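Local coordinates for glutaredoxin related protein (PDB 4MNN) that probably acts as a protein disulfide oxidoreductase of thioredoxin fold, exchanging dithiols and disulfides in its partners, at residues T20-F30 / E40-K51. Numbering follows the deposited sequence.
Sequences TIQQCNGDSLF and ETLNNCKKPLVK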
loop_
_atom_site.group_PDB
_atom_site.type_symbol
_atom_site.label_atom_id
_atom_site.label_comp_id
_atom_site.label_asym_id
_atom_site.label_seq_id
_atom_site.Cartn_x
_atom_site.Cartn_y
_atom_site.Cartn_z
ATOM N N THR A 20 -4.398 -9.467 7.558
ATOM C CA THR A 20 -4.427 -8.746 8.821
ATOM C C THR A 20 -3.941 -7.322 8.534
ATOM O O THR A 20 -2.923 -7.159 7.876
ATOM C CB THR A 20 -3.484 -9.346 9.873
ATOM O OG1 THR A 20 -3.925 -10.666 10.227
ATOM C CG2 THR A 20 -3.510 -8.486 11.150
ATOM N N ILE A 21 -4.678 -6.321 9.017
ATOM C CA ILE A 21 -4.304 -4.924 8.825
ATOM C C ILE A 21 -3.897 -4.346 10.171
ATOM O O ILE A 21 -4.617 -4.548 11.151
ATOM C CB ILE A 21 -5.515 -4.104 8.308
ATOM C CG1 ILE A 21 -5.748 -4.402 6.833
ATOM C CG2 ILE A 21 -5.326 -2.612 8.565
ATOM C CD1 ILE A 21 -7.056 -3.850 6.327
ATOM N N GLN A 22 -2.744 -3.677 10.240
ATOM C CA GLN A 22 -2.368 -3.019 11.484
ATOM C C GLN A 22 -2.455 -1.546 11.136
ATOM O O GLN A 22 -1.889 -1.103 10.141
ATOM C CB GLN A 22 -0.939 -3.333 11.903
ATOM C CG GLN A 22 -0.668 -4.804 12.102
ATOM C CD GLN A 22 0.722 -5.024 12.667
ATOM O OE1 GLN A 22 1.668 -4.363 12.255
ATOM N NE2 GLN A 22 0.847 -5.945 13.606
ATOM N N GLN A 23 -3.131 -0.759 11.954
ATOM C CA GLN A 23 -3.240 0.643 11.582
ATOM C C GLN A 23 -3.260 1.552 12.774
ATOM O O GLN A 23 -3.480 1.083 13.873
ATOM C CB GLN A 23 -4.568 0.862 10.850
ATOM C CG GLN A 23 -5.820 0.684 11.747
ATOM C CD GLN A 23 -6.247 1.982 12.467
ATOM O OE1 GLN A 23 -6.097 3.093 11.932
ATOM N NE2 GLN A 23 -6.798 1.839 13.665
ATOM N N CYS A 24 -3.016 2.840 12.542
ATOM C CA CYS A 24 -3.218 3.810 13.604
ATOM C C CYS A 24 -3.609 5.137 12.995
ATOM O O CYS A 24 -3.239 5.475 11.857
ATOM C CB CYS A 24 -2.014 3.972 14.519
ATOM S SG CYS A 24 -0.493 4.184 13.598
ATOM N N ASN A 25 -4.410 5.874 13.752
ATOM C CA ASN A 25 -4.898 7.178 13.369
ATOM C C ASN A 25 -5.856 7.174 12.176
ATOM O O ASN A 25 -6.050 8.187 11.527
ATOM C CB ASN A 25 -3.715 8.133 13.150
ATOM C CG ASN A 25 -2.891 8.366 14.437
ATOM O OD1 ASN A 25 -3.094 7.697 15.469
ATOM N ND2 ASN A 25 -1.944 9.312 14.371
ATOM N N GLY A 26 -6.454 6.024 11.895
ATOM C CA GLY A 26 -7.433 5.979 10.826
ATOM C C GLY A 26 -8.574 5.148 11.365
ATOM O O GLY A 26 -9.253 4.457 10.608
ATOM N N ASP A 27 -8.815 5.266 12.679
ATOM C CA ASP A 27 -9.816 4.427 13.350
ATOM C C ASP A 27 -11.202 4.433 12.738
ATOM O O ASP A 27 -11.796 3.380 12.577
ATOM C CB ASP A 27 -10.004 4.813 14.841
ATOM C CG ASP A 27 -8.755 4.614 15.692
ATOM O OD1 ASP A 27 -7.710 4.180 15.158
ATOM O OD2 ASP A 27 -8.829 4.900 16.923
ATOM N N SER A 28 -11.732 5.612 12.411
ATOM C CA SER A 28 -13.109 5.648 11.933
ATOM C C SER A 28 -13.302 4.966 10.603
ATOM O O SER A 28 -14.417 4.559 10.271
ATOM C CB SER A 28 -13.632 7.095 11.910
ATOM O OG SER A 28 -12.835 7.888 11.072
ATOM N N LEU A 29 -12.221 4.812 9.841
ATOM C CA LEU A 29 -12.310 4.122 8.560
ATOM C C LEU A 29 -12.177 2.609 8.778
ATOM O O LEU A 29 -13.034 1.802 8.352
ATOM C CB LEU A 29 -11.205 4.589 7.598
ATOM C CG LEU A 29 -11.086 3.733 6.309
ATOM C CD1 LEU A 29 -12.285 4.008 5.370
ATOM C CD2 LEU A 29 -9.770 4.106 5.571
ATOM N N PHE A 30 -11.110 2.226 9.466
ATOM C CA PHE A 30 -10.834 0.819 9.670
ATOM C C PHE A 30 -11.746 0.047 10.612
ATOM O O PHE A 30 -11.775 -1.187 10.574
ATOM C CB PHE A 30 -9.371 0.696 10.060
ATOM C CG PHE A 30 -8.455 0.966 8.920
ATOM C CD1 PHE A 30 -7.637 2.086 8.909
ATOM C CD2 PHE A 30 -8.480 0.118 7.791
ATOM C CE1 PHE A 30 -6.835 2.396 7.766
ATOM C CE2 PHE A 30 -7.700 0.416 6.675
ATOM C CZ PHE A 30 -6.886 1.544 6.656
ATOM N N GLU A 40 -5.709 -4.671 13.740
ATOM C CA GLU A 40 -4.978 -4.377 14.970
ATOM C C GLU A 40 -4.720 -2.888 14.966
ATOM O O GLU A 40 -4.308 -2.340 13.948
ATOM C CB GLU A 40 -3.629 -5.092 14.977
ATOM C CG GLU A 40 -3.727 -6.590 15.047
ATOM C CD GLU A 40 -2.360 -7.237 14.918
ATOM O OE1 GLU A 40 -1.339 -6.576 15.242
ATOM O OE2 GLU A 40 -2.319 -8.405 14.512
ATOM N N THR A 41 -4.965 -2.216 16.084
ATOM C CA THR A 41 -4.749 -0.789 16.139
ATOM C C THR A 41 -3.485 -0.554 16.936
ATOM O O THR A 41 -3.382 -0.963 18.090
ATOM C CB THR A 41 -5.973 -0.047 16.774
ATOM O OG1 THR A 41 -7.112 -0.177 15.894
ATOM C CG2 THR A 41 -5.670 1.460 16.954
ATOM N N LEU A 42 -2.520 0.094 16.303
ATOM C CA LEU A 42 -1.223 0.349 16.921
ATOM C C LEU A 42 -1.334 1.573 17.812
ATOM O O LEU A 42 -2.240 2.401 17.646
ATOM C CB LEU A 42 -0.166 0.602 15.843
ATOM C CG LEU A 42 0.022 -0.492 14.791
ATOM C CD1 LEU A 42 1.023 -0.029 13.752
ATOM C CD2 LEU A 42 0.468 -1.771 15.425
ATOM N N ASN A 43 -0.386 1.685 18.736
ATOM C CA ASN A 43 -0.355 2.789 19.677
ATOM C C ASN A 43 0.777 3.779 19.432
ATOM O O ASN A 43 1.777 3.461 18.784
ATOM C CB ASN A 43 -0.195 2.264 21.118
ATOM C CG ASN A 43 -1.283 1.288 21.519
ATOM O OD1 ASN A 43 -2.456 1.624 21.506
ATOM N ND2 ASN A 43 -0.896 0.076 21.883
ATOM N N ASN A 44 0.575 4.981 19.971
ATOM C CA ASN A 44 1.530 6.080 19.959
ATOM C C ASN A 44 2.002 6.591 18.596
ATOM O O ASN A 44 3.196 6.864 18.416
ATOM C CB ASN A 44 2.749 5.676 20.824
ATOM C CG ASN A 44 2.355 5.226 22.232
ATOM O OD1 ASN A 44 1.679 5.957 22.958
ATOM N ND2 ASN A 44 2.781 4.004 22.625
ATOM N N CYS A 45 1.081 6.726 17.638
ATOM C CA CYS A 45 1.444 7.197 16.305
ATOM C C CYS A 45 1.255 8.700 16.132
ATOM O O CYS A 45 0.187 9.243 16.423
ATOM C CB CYS A 45 0.614 6.485 15.213
ATOM S SG CYS A 45 0.827 4.684 15.079
ATOM N N LYS A 46 2.281 9.380 15.623
ATOM C CA LYS A 46 2.184 10.818 15.391
ATOM C C LYS A 46 1.450 11.092 14.082
ATOM O O LYS A 46 0.804 12.145 13.912
ATOM C CB LYS A 46 3.585 11.427 15.354
ATOM C CG LYS A 46 4.385 11.086 16.600
ATOM C CD LYS A 46 5.776 11.715 16.599
ATOM C CE LYS A 46 6.448 11.480 17.944
ATOM N NZ LYS A 46 7.919 11.782 17.911
ATOM N N LYS A 47 1.555 10.146 13.146
ATOM C CA LYS A 47 0.877 10.282 11.857
ATOM C C LYS A 47 0.251 8.921 11.521
ATOM O O LYS A 47 0.685 7.894 11.992
ATOM C CB LYS A 47 1.864 10.701 10.768
ATOM C CG LYS A 47 2.392 12.165 10.873
ATOM C CD LYS A 47 3.404 12.406 9.750
ATOM C CE LYS A 47 3.844 13.860 9.632
ATOM N NZ LYS A 47 2.689 14.777 9.528
ATOM N N PRO A 48 -0.771 8.918 10.690
ATOM C CA PRO A 48 -1.427 7.656 10.340
ATOM C C PRO A 48 -0.617 6.681 9.494
ATOM O O PRO A 48 0.277 7.078 8.715
ATOM C CB PRO A 48 -2.699 8.127 9.607
ATOM C CG PRO A 48 -2.312 9.448 9.019
ATOM C CD PRO A 48 -1.457 10.080 10.092
ATOM N N LEU A 49 -0.910 5.395 9.658
ATOM C CA LEU A 49 -0.282 4.421 8.795
ATOM C C LEU A 49 -1.100 3.164 8.814
ATOM O O LEU A 49 -1.928 2.969 9.708
ATOM C CB LEU A 49 1.187 4.140 9.152
ATOM C CG LEU A 49 1.859 3.169 10.141
ATOM C CD1 LEU A 49 2.343 3.990 11.310
ATOM C CD2 LEU A 49 0.990 1.974 10.506
ATOM N N VAL A 50 -0.900 2.315 7.815
ATOM C CA VAL A 50 -1.589 1.037 7.755
ATOM C C VAL A 50 -0.637 0.031 7.132
ATOM O O VAL A 50 -0.033 0.295 6.092
ATOM C CB VAL A 50 -2.908 1.090 6.927
ATOM C CG1 VAL A 50 -2.621 1.404 5.486
ATOM C CG2 VAL A 50 -3.646 -0.256 7.052
ATOM N N LYS A 51 -0.490 -1.106 7.808
ATOM C CA LYS A 51 0.390 -2.200 7.389
ATOM C C LYS A 51 -0.499 -3.360 6.994
ATOM O O LYS A 51 -1.470 -3.693 7.715
ATOM C CB LYS A 51 1.294 -2.674 8.527
ATOM C CG LYS A 51 2.369 -1.692 8.867
ATOM C CD LYS A 51 3.260 -2.222 9.979
ATOM C CE LYS A 51 4.606 -1.525 9.942
ATOM N NZ LYS A 51 5.283 -1.666 11.277
HETATM O O HOH W 1 3.993 -2.944 13.594
HETATM O O HOH W 2 -1.937 6.534 17.766
#
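Cys24 and Cys45 are joined by a disulfide, SG to SG 2.0 Å, with a left-handed twist (chi3 -86°). It ties the end of strand 20-24 to the loop between strands 40-41 and 49-51. The side chains of Cys24 and Leu49 share one face of the sheet. CD1 of Leu49 touches SG of Cys24 at 3.6 Å. Next to the disulfide, Asn25 ND2 donates to Cys45 O at 3.0 Å, from above the carbonyl plane. A water links Asn25 OD1 to Cys45 N, so both ends of the amide hold the loop.

Gln22 and Glu40 lie side by side and point the same way. Gln22 NE2 meets Glu40 OE1 at 2.8 Å from above the carboxylate plane, with amide and carboxylate planes 64° apart. Gln22 OE1 reaches Lys51 NZ through a second water.

Gln23 bends at chi2 (88°), which carries its amide toward the helix start. NE2 donates straight to Asp27 OD1 and also to Thr41 OG1 at 3.0 Å, both partners lying close to the amide plane. OE1 accepts from Gly26 N, at the N-cap position. A leucine in its place would probably leave Thr41 OG1 and Gly26 N without these mates and the turn into the helix less firmly fixed. In one of its two conformers, Val50 brings CG2 near Phe30 CZ.

Strand 20-24 is thus hydrogen-bonded on both edges, parallel to strand 40-41 and antiparallel to strand 49-51. With helix 27-33, strands 19-24 and 38-41 form the beta-alpha-beta unit of the N-terminal thioredoxin-like domain. Helix 71-83 covers Ile21, Phe30 and Val50 through Leu78 and Phe74, and strand 57-63 continues the sheet beyond Val50.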